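Local coordinates for superoxide dismutase (Anaplasma phagocytophilum, PDB 3JS4), which probably removes toxic superoxide by converting it to oxygen and hydrogen peroxide at an iron centre, at residues 150-155 against 171-176; 101-106 against 179-184; 185-190 against 198-203. One frame throughout, in Å; residues are numbered along the deposited sequence.

Interaction 1. Residues 150-155 against 171-176. With NA (sodium ion), chain F.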
loop_
_atom_site.group_PDB
_atom_site.type_symbol
_atom_site.label_atom_id
_atom_site.label_comp_id
_atom_site.label_asym_id
_atom_site.label_seq_id
_atom_site.Cartn_x
_atom_site.Cartn_y
_atom_site.Cartn_z
ATOM N N TRP A 150 3.357 5.252 -4.547
ATOM C CA TRP A 150 3.401 4.192 -3.547
ATOM C C TRP A 150 4.743 3.442 -3.630
ATOM O O TRP A 150 5.287 3.234 -4.723
ATOM C CB TRP A 150 2.268 3.175 -3.793
ATOM C CG TRP A 150 0.909 3.788 -3.729
ATOM C CD1 TRP A 150 0.251 4.428 -4.741
ATOM C CD2 TRP A 150 0.046 3.868 -2.569
ATOM N NE1 TRP A 150 -0.976 4.887 -4.293
ATOM C CE2 TRP A 150 -1.127 4.562 -2.967
ATOM C CE3 TRP A 150 0.139 3.396 -1.255
ATOM C CZ2 TRP A 150 -2.206 4.815 -2.079
ATOM C CZ3 TRP A 150 -0.940 3.636 -0.377
ATOM C CH2 TRP A 150 -2.079 4.358 -0.795
ATOM N N VAL A 151 5.235 2.994 -2.479
ATOM C CA VAL A 151 6.389 2.092 -2.415
ATOM C C VAL A 151 5.902 0.705 -1.968
ATOM O O VAL A 151 5.108 0.589 -1.024
ATOM C CB VAL A 151 7.442 2.667 -1.462
ATOM C CG1 VAL A 151 8.646 1.741 -1.283
ATOM C CG2 VAL A 151 7.875 4.033 -1.978
ATOM N N TRP A 152 6.340 -0.328 -2.679
ATOM C CA TRP A 152 5.933 -1.705 -2.386
ATOM C C TRP A 152 7.118 -2.614 -2.050
ATOM O O TRP A 152 8.133 -2.616 -2.767
ATOM C CB TRP A 152 5.189 -2.315 -3.591
ATOM C CG TRP A 152 4.099 -1.430 -4.119
ATOM C CD1 TRP A 152 4.238 -0.377 -4.970
ATOM C CD2 TRP A 152 2.703 -1.498 -3.787
ATOM N NE1 TRP A 152 3.018 0.218 -5.194
ATOM C CE2 TRP A 152 2.058 -0.446 -4.481
ATOM C CE3 TRP A 152 1.937 -2.345 -2.974
ATOM C CZ2 TRP A 152 0.671 -0.230 -4.412
ATOM C CZ3 TRP A 152 0.537 -2.113 -2.891
ATOM C CH2 TRP A 152 -0.060 -1.070 -3.603
ATOM N N LEU A 153 6.960 -3.418 -1.000
ATOM C CA LEU A 153 7.757 -4.630 -0.832
ATOM C C LEU A 153 6.985 -5.740 -1.539
ATOM O O LEU A 153 5.798 -5.962 -1.260
ATOM C CB LEU A 153 7.976 -4.985 0.655
ATOM C CG LEU A 153 8.755 -6.273 0.957
ATOM C CD1 LEU A 153 10.153 -6.234 0.286
ATOM C CD2 LEU A 153 8.889 -6.538 2.477
ATOM N N VAL A 154 7.635 -6.413 -2.477
ATOM C CA VAL A 154 6.960 -7.467 -3.236
ATOM C C VAL A 154 7.781 -8.727 -3.269
ATOM O O VAL A 154 9.006 -8.676 -3.043
ATOM C CB VAL A 154 6.662 -7.050 -4.715
ATOM C CG1 VAL A 154 5.799 -5.791 -4.748
ATOM C CG2 VAL A 154 7.977 -6.865 -5.531
ATOM N N TYR A 155 7.113 -9.850 -3.555
ATOM C CA TYR A 155 7.816 -11.064 -3.941
ATOM C C TYR A 155 7.749 -11.246 -5.458
ATOM O O TYR A 155 6.668 -11.372 -6.031
ATOM C CB TYR A 155 7.271 -12.300 -3.219
ATOM C CG TYR A 155 7.988 -13.569 -3.632
ATOM C CD1 TYR A 155 9.224 -13.895 -3.093
ATOM C CD2 TYR A 155 7.444 -14.421 -4.593
ATOM C CE1 TYR A 155 9.893 -15.045 -3.479
ATOM C CE2 TYR A 155 8.112 -15.580 -4.997
ATOM C CZ TYR A 155 9.332 -15.877 -4.431
ATOM O OH TYR A 155 10.007 -17.010 -4.806
ATOM N N ASP A 171 -1.226 3.303 -9.553
ATOM C CA ASP A 171 -0.657 2.047 -10.044
ATOM C C ASP A 171 -0.188 1.178 -8.866
ATOM O O ASP A 171 0.215 1.692 -7.825
ATOM C CB ASP A 171 0.520 2.328 -10.997
ATOM C CG ASP A 171 0.079 2.971 -12.311
ATOM O OD1 ASP A 171 -1.133 3.174 -12.539
ATOM O OD2 ASP A 171 0.959 3.291 -13.125
ATOM N N SER A 172 -0.258 -0.143 -9.049
ATOM C CA SER A 172 0.121 -1.100 -8.021
ATOM C C SER A 172 0.577 -2.403 -8.690
ATOM O O SER A 172 0.388 -2.572 -9.921
ATOM C CB SER A 172 -1.059 -1.413 -7.100
ATOM O OG SER A 172 -1.969 -2.285 -7.762
ATOM N N PRO A 173 1.157 -3.328 -7.887
ATOM C CA PRO A 173 1.544 -4.644 -8.392
ATOM C C PRO A 173 0.385 -5.461 -8.961
ATOM O O PRO A 173 0.650 -6.417 -9.674
ATOM C CB PRO A 173 2.184 -5.322 -7.159
ATOM C CG PRO A 173 2.828 -4.172 -6.431
ATOM C CD PRO A 173 1.804 -3.045 -6.586
ATOM N N LEU A 174 -0.878 -5.096 -8.683
ATOM C CA LEU A 174 -2.019 -5.773 -9.334
ATOM C C LEU A 174 -1.950 -5.661 -10.855
ATOM O O LEU A 174 -2.535 -6.483 -11.587
ATOM C CB LEU A 174 -3.368 -5.218 -8.848
ATOM C CG LEU A 174 -3.806 -5.445 -7.392
ATOM C CD1 LEU A 174 -5.191 -4.853 -7.194
ATOM C CD2 LEU A 174 -3.786 -6.929 -6.968
ATOM N N LEU A 175 -1.252 -4.638 -11.328
ATOM C CA LEU A 175 -1.060 -4.401 -12.767
ATOM C C LEU A 175 0.082 -5.223 -13.415
ATOM O O LEU A 175 0.201 -5.247 -14.653
ATOM C CB LEU A 175 -0.847 -2.896 -13.035
ATOM C CG LEU A 175 -1.982 -1.940 -12.590
ATOM C CD1 LEU A 175 -1.682 -0.508 -13.007
ATOM C CD2 LEU A 175 -3.380 -2.408 -13.122
ATOM N N THR A 176 0.907 -5.873 -12.587
ATOM C CA THR A 176 2.115 -6.560 -13.082
ATOM C C THR A 176 2.069 -8.043 -12.785
ATOM O O THR A 176 1.975 -8.439 -11.622
ATOM C CB THR A 176 3.392 -5.946 -12.446
ATOM O OG1 THR A 176 3.487 -4.572 -12.838
ATOM C CG2 THR A 176 4.668 -6.701 -12.893
HETATM NA NA NA F . 0.932 -8.778 -9.543
HETATM O O HOH W 1 1.204 -11.017 -9.935
HETATM O O HOH W 2 -0.635 -9.298 -7.935
#

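Interaction 2. Residues 101-106 against 179-184. With NA (sodium ion), chain F; FE (Fe (III) ion), chain E.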
loop_
_atom_site.group_PDB
_atom_site.type_symbol
_atom_site.label_atom_id
_atom_site.label_comp_id
_atom_site.label_asym_id
_atom_site.label_seq_id
_atom_site.Cartn_x
_atom_site.Cartn_y
_atom_site.Cartn_z
ATOM N N HIS A 101 -5.135 1.894 -0.289
ATOM C CA HIS A 101 -5.254 2.369 1.097
ATOM C C HIS A 101 -5.591 1.222 2.062
ATOM O O HIS A 101 -5.036 1.162 3.161
ATOM C CB HIS A 101 -6.272 3.520 1.208
ATOM C CG HIS A 101 -5.739 4.823 0.694
ATOM N ND1 HIS A 101 -5.774 5.160 -0.648
ATOM C CD2 HIS A 101 -5.094 5.838 1.322
ATOM C CE1 HIS A 101 -5.221 6.352 -0.810
ATOM N NE2 HIS A 101 -4.774 6.775 0.362
ATOM N N ASP A 102 -6.468 0.304 1.652
ATOM C CA ASP A 102 -6.790 -0.847 2.513
ATOM C C ASP A 102 -5.464 -1.578 2.802
ATOM O O ASP A 102 -5.189 -1.964 3.945
ATOM C CB ASP A 102 -7.779 -1.845 1.856
ATOM C CG ASP A 102 -9.237 -1.352 1.799
ATOM O OD1 ASP A 102 -9.635 -0.373 2.467
ATOM O OD2 ASP A 102 -10.021 -1.990 1.059
ATOM N N PHE A 103 -4.651 -1.767 1.766
ATOM C CA PHE A 103 -3.382 -2.494 1.886
ATOM C C PHE A 103 -2.413 -1.726 2.785
ATOM O O PHE A 103 -1.678 -2.321 3.595
ATOM C CB PHE A 103 -2.739 -2.656 0.494
ATOM C CG PHE A 103 -1.836 -3.870 0.372
ATOM C CD1 PHE A 103 -2.375 -5.149 0.364
ATOM C CD2 PHE A 103 -0.456 -3.724 0.252
ATOM C CE1 PHE A 103 -1.551 -6.278 0.258
ATOM C CE2 PHE A 103 0.372 -4.830 0.131
ATOM C CZ PHE A 103 -0.179 -6.119 0.120
ATOM N N TYR A 104 -2.412 -0.397 2.634
ATOM C CA TYR A 104 -1.523 0.471 3.408
ATOM C C TYR A 104 -1.828 0.346 4.900
ATOM O O TYR A 104 -0.903 0.251 5.718
ATOM C CB TYR A 104 -1.750 1.909 2.956
ATOM C CG TYR A 104 -1.053 3.016 3.704
ATOM C CD1 TYR A 104 0.338 3.041 3.845
ATOM C CD2 TYR A 104 -1.793 4.102 4.204
ATOM C CE1 TYR A 104 0.975 4.103 4.491
ATOM C CE2 TYR A 104 -1.172 5.170 4.833
ATOM C CZ TYR A 104 0.206 5.173 4.969
ATOM O OH TYR A 104 0.800 6.216 5.610
ATOM N N TRP A 105 -3.112 0.405 5.275
ATOM C CA TRP A 105 -3.422 0.320 6.699
ATOM C C TRP A 105 -2.994 -1.009 7.300
ATOM O O TRP A 105 -2.557 -1.048 8.461
ATOM C CB TRP A 105 -4.917 0.601 7.009
ATOM C CG TRP A 105 -5.437 1.900 6.412
ATOM C CD1 TRP A 105 -6.498 2.043 5.557
ATOM C CD2 TRP A 105 -4.919 3.218 6.630
ATOM N NE1 TRP A 105 -6.672 3.363 5.238
ATOM C CE2 TRP A 105 -5.731 4.111 5.889
ATOM C CE3 TRP A 105 -3.869 3.739 7.418
ATOM C CZ2 TRP A 105 -5.516 5.495 5.882
ATOM C CZ3 TRP A 105 -3.641 5.110 7.401
ATOM C CH2 TRP A 105 -4.464 5.977 6.627
ATOM N N GLN A 106 -3.153 -2.101 6.540
ATOM C CA GLN A 106 -2.722 -3.418 7.012
ATOM C C GLN A 106 -1.192 -3.558 7.083
ATOM O O GLN A 106 -0.675 -4.437 7.792
ATOM C CB GLN A 106 -3.297 -4.524 6.109
ATOM C CG GLN A 106 -4.800 -4.462 5.943
ATOM C CD GLN A 106 -5.322 -5.532 5.006
ATOM O OE1 GLN A 106 -5.575 -5.271 3.817
ATOM N NE2 GLN A 106 -5.472 -6.753 5.523
ATOM N N GLN A 179 4.262 -10.573 -9.672
ATOM C CA GLN A 179 4.718 -9.665 -8.638
ATOM C C GLN A 179 3.687 -9.617 -7.502
ATOM O O GLN A 179 2.619 -8.998 -7.643
ATOM C CB GLN A 179 4.911 -8.281 -9.258
ATOM C CG GLN A 179 5.769 -7.356 -8.464
ATOM C CD GLN A 179 5.993 -6.030 -9.168
ATOM O OE1 GLN A 179 7.106 -5.744 -9.629
ATOM N NE2 GLN A 179 4.941 -5.215 -9.265
ATOM N N LEU A 180 3.975 -10.308 -6.400
ATOM C CA LEU A 180 3.001 -10.424 -5.317
ATOM C C LEU A 180 3.250 -9.319 -4.283
ATOM O O LEU A 180 4.323 -9.276 -3.687
ATOM C CB LEU A 180 3.081 -11.812 -4.660
ATOM C CG LEU A 180 2.270 -12.033 -3.378
ATOM C CD1 LEU A 180 0.803 -12.351 -3.673
ATOM C CD2 LEU A 180 2.894 -13.140 -2.536
ATOM N N PRO A 181 2.267 -8.414 -4.086
ATOM C CA PRO A 181 2.498 -7.334 -3.104
ATOM C C PRO A 181 2.440 -7.867 -1.680
ATOM O O PRO A 181 1.599 -8.724 -1.377
ATOM C CB PRO A 181 1.338 -6.354 -3.355
ATOM C CG PRO A 181 0.262 -7.167 -4.022
ATOM C CD PRO A 181 0.955 -8.300 -4.761
ATOM N N LEU A 182 3.317 -7.350 -0.821
ATOM C CA LEU A 182 3.411 -7.774 0.576
ATOM C C LEU A 182 3.145 -6.663 1.581
ATOM O O LEU A 182 2.586 -6.917 2.654
ATOM C CB LEU A 182 4.787 -8.388 0.864
ATOM C CG LEU A 182 5.282 -9.527 -0.041
ATOM C CD1 LEU A 182 6.733 -9.921 0.311
ATOM C CD2 LEU A 182 4.352 -10.758 0.020
ATOM N N ALA A 183 3.593 -5.448 1.248
ATOM C CA ALA A 183 3.355 -4.250 2.075
ATOM C C ALA A 183 3.532 -3.008 1.224
ATOM O O ALA A 183 4.267 -3.034 0.228
ATOM C CB ALA A 183 4.324 -4.208 3.277
ATOM N N THR A 184 2.871 -1.911 1.615
ATOM C CA THR A 184 3.033 -0.664 0.895
ATOM C C THR A 184 3.154 0.512 1.868
ATOM O O THR A 184 2.657 0.468 2.994
ATOM C CB THR A 184 1.887 -0.402 -0.145
ATOM O OG1 THR A 184 2.230 0.690 -1.007
ATOM C CG2 THR A 184 0.555 -0.073 0.537
HETATM NA NA NA F . 0.932 -8.778 -9.543
HETATM FE FE FE E . -3.190 8.297 0.561
HETATM O O HOH W 1 1.204 -11.017 -9.935
HETATM O O HOH W 3 -2.789 8.085 -1.643
HETATM O O HOH W 2 -0.635 -9.298 -7.935
#

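Interaction 3. Residues 185-190 against 198-203. With FE (Fe (III) ion), chain E.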
loop_
_atom_site.group_PDB
_atom_site.type_symbol
_atom_site.label_atom_id
_atom_site.label_comp_id
_atom_site.label_asym_id
_atom_site.label_seq_id
_atom_site.Cartn_x
_atom_site.Cartn_y
_atom_site.Cartn_z
ATOM N N MET A 185 3.824 1.548 1.390
ATOM C CA MET A 185 3.937 2.837 2.038
ATOM C C MET A 185 3.483 3.910 1.040
ATOM O O MET A 185 4.087 4.085 -0.034
ATOM C CB MET A 185 5.390 3.084 2.437
ATOM C CG MET A 185 5.633 4.499 2.959
ATOM S SD MET A 185 7.358 4.817 3.404
ATOM C CE MET A 185 8.183 4.774 1.800
ATOM N N ASP A 186 2.396 4.586 1.385
ATOM C CA ASP A 186 1.855 5.715 0.622
ATOM C C ASP A 186 2.870 6.856 0.619
ATOM O O ASP A 186 3.283 7.329 1.695
ATOM C CB ASP A 186 0.571 6.175 1.349
ATOM C CG ASP A 186 -0.279 7.155 0.548
ATOM O OD1 ASP A 186 0.128 7.619 -0.523
ATOM O OD2 ASP A 186 -1.379 7.488 1.030
ATOM N N VAL A 187 3.291 7.308 -0.561
ATOM C CA VAL A 187 4.069 8.550 -0.627
ATOM C C VAL A 187 3.380 9.744 -1.327
ATOM O O VAL A 187 4.051 10.753 -1.655
ATOM C CB VAL A 187 5.548 8.335 -1.128
ATOM C CG1 VAL A 187 6.301 7.356 -0.177
ATOM C CG2 VAL A 187 5.596 7.889 -2.558
ATOM N N TRP A 188 2.050 9.663 -1.516
ATOM C CA TRP A 188 1.323 10.876 -1.845
ATOM C C TRP A 188 1.620 11.864 -0.732
ATOM O O TRP A 188 1.689 11.484 0.465
ATOM C CB TRP A 188 -0.185 10.649 -1.914
ATOM C CG TRP A 188 -0.708 9.968 -3.178
ATOM C CD1 TRP A 188 -0.413 8.696 -3.621
ATOM C CD2 TRP A 188 -1.668 10.498 -4.094
ATOM N NE1 TRP A 188 -1.100 8.423 -4.786
ATOM C CE2 TRP A 188 -1.895 9.503 -5.088
ATOM C CE3 TRP A 188 -2.385 11.711 -4.163
ATOM C CZ2 TRP A 188 -2.788 9.690 -6.152
ATOM C CZ3 TRP A 188 -3.279 11.896 -5.236
ATOM C CH2 TRP A 188 -3.464 10.888 -6.213
ATOM N N GLU A 189 1.772 13.132 -1.086
ATOM C CA GLU A 189 2.112 14.134 -0.073
ATOM C C GLU A 189 1.119 14.186 1.115
ATOM O O GLU A 189 1.535 14.398 2.261
ATOM C CB GLU A 189 2.247 15.508 -0.712
ATOM C CG GLU A 189 3.461 15.622 -1.671
ATOM C CD GLU A 189 3.659 17.054 -2.179
ATOM O OE1 GLU A 189 2.712 17.608 -2.781
ATOM O OE2 GLU A 189 4.771 17.602 -2.012
ATOM N N HIS A 190 -0.170 13.964 0.854
ATOM C CA HIS A 190 -1.154 13.945 1.975
ATOM C C HIS A 190 -0.921 12.852 3.016
ATOM O O HIS A 190 -1.486 12.935 4.135
ATOM C CB HIS A 190 -2.604 13.879 1.455
ATOM C CG HIS A 190 -2.955 12.573 0.812
ATOM N ND1 HIS A 190 -3.170 12.441 -0.544
ATOM C CD2 HIS A 190 -3.160 11.341 1.348
ATOM C CE1 HIS A 190 -3.466 11.182 -0.821
ATOM N NE2 HIS A 190 -3.462 10.493 0.308
ATOM N N ASN A 198 7.282 18.983 4.099
ATOM C CA ASN A 198 7.997 18.485 2.925
ATOM C C ASN A 198 9.109 17.440 3.201
ATOM O O ASN A 198 9.771 17.003 2.271
ATOM C CB ASN A 198 8.536 19.668 2.094
ATOM C CG ASN A 198 9.614 20.460 2.810
ATOM O OD1 ASN A 198 9.498 20.778 3.991
ATOM N ND2 ASN A 198 10.665 20.808 2.082
ATOM N N LEU A 199 9.310 17.041 4.464
ATOM C CA LEU A 199 10.381 16.086 4.802
ATOM C C LEU A 199 9.945 14.620 4.639
ATOM O O LEU A 199 9.742 13.896 5.633
ATOM C CB LEU A 199 10.962 16.354 6.217
ATOM C CG LEU A 199 11.306 17.827 6.565
ATOM C CD1 LEU A 199 11.846 18.027 8.001
ATOM C CD2 LEU A 199 12.290 18.421 5.566
ATOM N N ARG A 200 9.827 14.177 3.387
ATOM C CA ARG A 200 9.402 12.814 3.100
ATOM C C ARG A 200 10.348 11.793 3.745
ATOM O O ARG A 200 9.898 10.769 4.264
ATOM C CB ARG A 200 9.271 12.557 1.591
ATOM C CG ARG A 200 8.733 11.168 1.265
ATOM C CD ARG A 200 8.728 10.858 -0.220
ATOM N NE ARG A 200 7.740 11.653 -0.952
ATOM C CZ ARG A 200 7.517 11.529 -2.255
ATOM N NH1 ARG A 200 8.197 10.621 -2.947
ATOM N NH2 ARG A 200 6.599 12.285 -2.856
ATOM N N LYS A 201 11.645 12.084 3.742
ATOM C CA LYS A 201 12.606 11.176 4.377
ATOM C C LYS A 201 12.297 10.942 5.850
ATOM O O LYS A 201 12.415 9.818 6.311
ATOM C CB LYS A 201 14.057 11.642 4.230
ATOM C CG LYS A 201 15.050 10.528 4.624
ATOM C CD LYS A 201 16.491 10.925 4.458
ATOM C CE LYS A 201 17.427 9.718 4.702
ATOM N NZ LYS A 201 17.262 9.165 6.099
ATOM N N LYS A 202 11.922 11.994 6.582
ATOM C CA LYS A 202 11.576 11.821 7.994
ATOM C C LYS A 202 10.438 10.830 8.158
ATOM O O LYS A 202 10.507 9.951 8.996
ATOM C CB LYS A 202 11.231 13.148 8.686
ATOM C CG LYS A 202 12.073 13.349 9.901
ATOM C CD LYS A 202 11.621 14.525 10.762
ATOM C CE LYS A 202 12.062 14.303 12.203
ATOM N NZ LYS A 202 11.701 15.454 13.094
ATOM N N TYR A 203 9.406 10.967 7.327
ATOM C CA TYR A 203 8.276 10.025 7.314
ATOM C C TYR A 203 8.692 8.602 6.915
ATOM O O TYR A 203 8.210 7.631 7.495
ATOM C CB TYR A 203 7.174 10.530 6.363
ATOM C CG TYR A 203 6.189 9.490 5.852
ATOM C CD1 TYR A 203 5.186 8.975 6.677
ATOM C CD2 TYR A 203 6.200 9.101 4.523
ATOM C CE1 TYR A 203 4.259 8.039 6.192
ATOM C CE2 TYR A 203 5.292 8.173 4.033
ATOM C CZ TYR A 203 4.310 7.657 4.866
ATOM O OH TYR A 203 3.390 6.740 4.375
HETATM FE FE FE E . -3.190 8.297 0.561
HETATM O O HOH W 3 -2.789 8.085 -1.643
#

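Interaction 1. Residues 150-155 against 171-176
Trp152 holds CG beside its own backbone N and anti to the carbonyl carbon (chi1 -49°), which lays the indole against the ring of Pro173; CG1 of Val154 takes the same orientation and meets that proline too. The strand carrying both residues, 149-156, is the middle one of the three-stranded antiparallel sheet in the C-terminal domain of iron/manganese superoxide dismutases. Segment 171-176 belongs to the connection from strand 161-168 to strand 179-186. Trp150, Trp152 and Val154, alternate residues of the strand, start toward this loop.

The centre of the contact is a CH-pi interaction. Pro173 CD sits 3.4 Å from the centroid of the six-membered ring of Trp152, only 18° off the normal, with CD2 of the indole its nearest atom at 3.3 Å. The neighbouring Pro173 CG reaches Val154 CG1 at 3.8 Å, so the proline ring touches both side chains. Ser172 CB comes obliquely to the benzo part of the same indole, 3.4 Å from Trp152 CZ2. Rotation of the indole is further fixed by Thr167, whose OG1 is hydrogen-bonded to Trp152 NE1 and also to Asp171 O, linking strand 161-168 to both partners. Trp150 has a lighter share, its CD1 4.1 Å from Asp171 O; its ring also meets the iron ligand His101 edge-to-face.

With Pro173 the loop enters a short 3-10 turn. Ser172 OG accepts from Leu174 N (3.2 Å, 144°), an ST turn, and the backbone bond from Leu175 N to Ser172 O adds to it. The curl directs two carbonyls to a bound sodium ion, which Gln179 O and two waters complete: Pro173 O and Thr176 O each lie 2.4 Å from the metal.

Interaction 2. Residues 101-106 against 179-184
Phe103 and Tyr104 press against Thr184 where helix 89-106 passes over strand 179-186, the short axes 6.9 Å apart and 78° from each other. At the start of the helical segment, His101 points away from the strand and binds the iron through NE2 at 2.2 Å, while its ND1 is hydrogen-bonded to Gln97 O one turn earlier.

Phe103 provides most of the helix's share of the contact. Its CG stands anti to the backbone N (chi1 -153°), sending the ring out along the strand. The ring meets the strand largely by its rim: Thr184 CG2 lies at the edge, 3.8 Å from Phe103 CD2, and Pro181 O likewise, 3.5 Å from Phe103 CZ. Between them the backbone passes obliquely, with Ala183 N 3.5 Å from Phe103 CE2. Here Leu182 and Ala183 both face Leu153 of the next strand, a classic beta bulge. Pro181 O is hydrogen-bonded to Arg220 NE.

Tyr104 follows, turning a ring edge to Thr184 O, with its CD1 3.6 Å away; that carbonyl oxygen is buried and has no hydrogen-bonding partner. Thr184 CG2 packs in turn on the helix backbone, 3.6 Å from Tyr104 CA, whereas its OG1 bonds to Val151 O. The contact thus joins the alpha-hairpin domain to the sheet of the C-terminal domain, the two-domain architecture of iron/manganese superoxide dismutases, with the iron bound between them.

Interaction 3. Residues 185-190 against 198-203
Tyr203 points its ring from helix 200-211 at the strand end so that its hydroxyl reaches Asp186 O nearly in line with the ring plane. Tyr203 OH donates this hydrogen bond at 2.7 Å, in the carbonyl plane and on a lone pair (C=O...OH angle 141°). The same hydroxyl is hydrogen-bonded to Tyr104 OH. Met185 runs past the phenol in the opposite direction: its CG lies 3.5 Å from Tyr203 OH, and the sulfur farther along comes obliquely to the ring, Met185 SD being 4.7 Å from the Tyr203 centroid and 40° off the normal, a Met-aromatic contact.

Val187 and Arg200 cross at about a right angle. Fully extended to CD and then bent at chi3 (-69°), Arg200 brings its guanidinium flat against the valine, with Val187 CB over one face toward the rim and Val187 CG2 3.8 Å from Arg200 NH1. Val187 O also lies over a face, 3.2 Å from Arg200 NH2, but the angle is too poor for a hydrogen bond. The guanidinium is held instead by Gly142 O and Gln145 O at NH1, Gly147 O at NH2 and Tyr192 OH at NE.

The side chain of Asp186 leads away from Tyr203 into the iron site of the superoxide dismutase fold. Asp186 OD2 binds iron at 2.0 Å and His190 NE2 at 2.2 Å; His45, His101 and water 3 are the remaining ligands. An Asx turn steadies the carboxylate, Asp186 OD1 accepting from Trp188 N above the carboxylate plane, and water 3 donates weakly to the same oxygen. Trp188 flanks both ligands: water 3 lies over one face of its indole, toward the rim, and Trp188 CB sits 3.4 Å above the plane of the His190 ring.

How the interactions relate
Interactions 1 and 2 are close neighbours, their centres about 8 Å apart, whereas the centre of interaction 3 lies about 18 Å from the first and 16 Å from the second. All three reach one antiparallel sheet: interaction 1 uses strand 149-156, and interactions 2 and 3 share the adjoining strand 179-186. Along the chain, interaction 1 falls within the span bounded by 101-106 and 179-184, and interaction 3 follows both. The sodium ion with waters 1 and 2 joins interactions 1 and 2, while iron with water 3 joins interactions 2 and 3. The sheet therefore connects the sodium-binding loop to the iron site, whose ligands come from both domains.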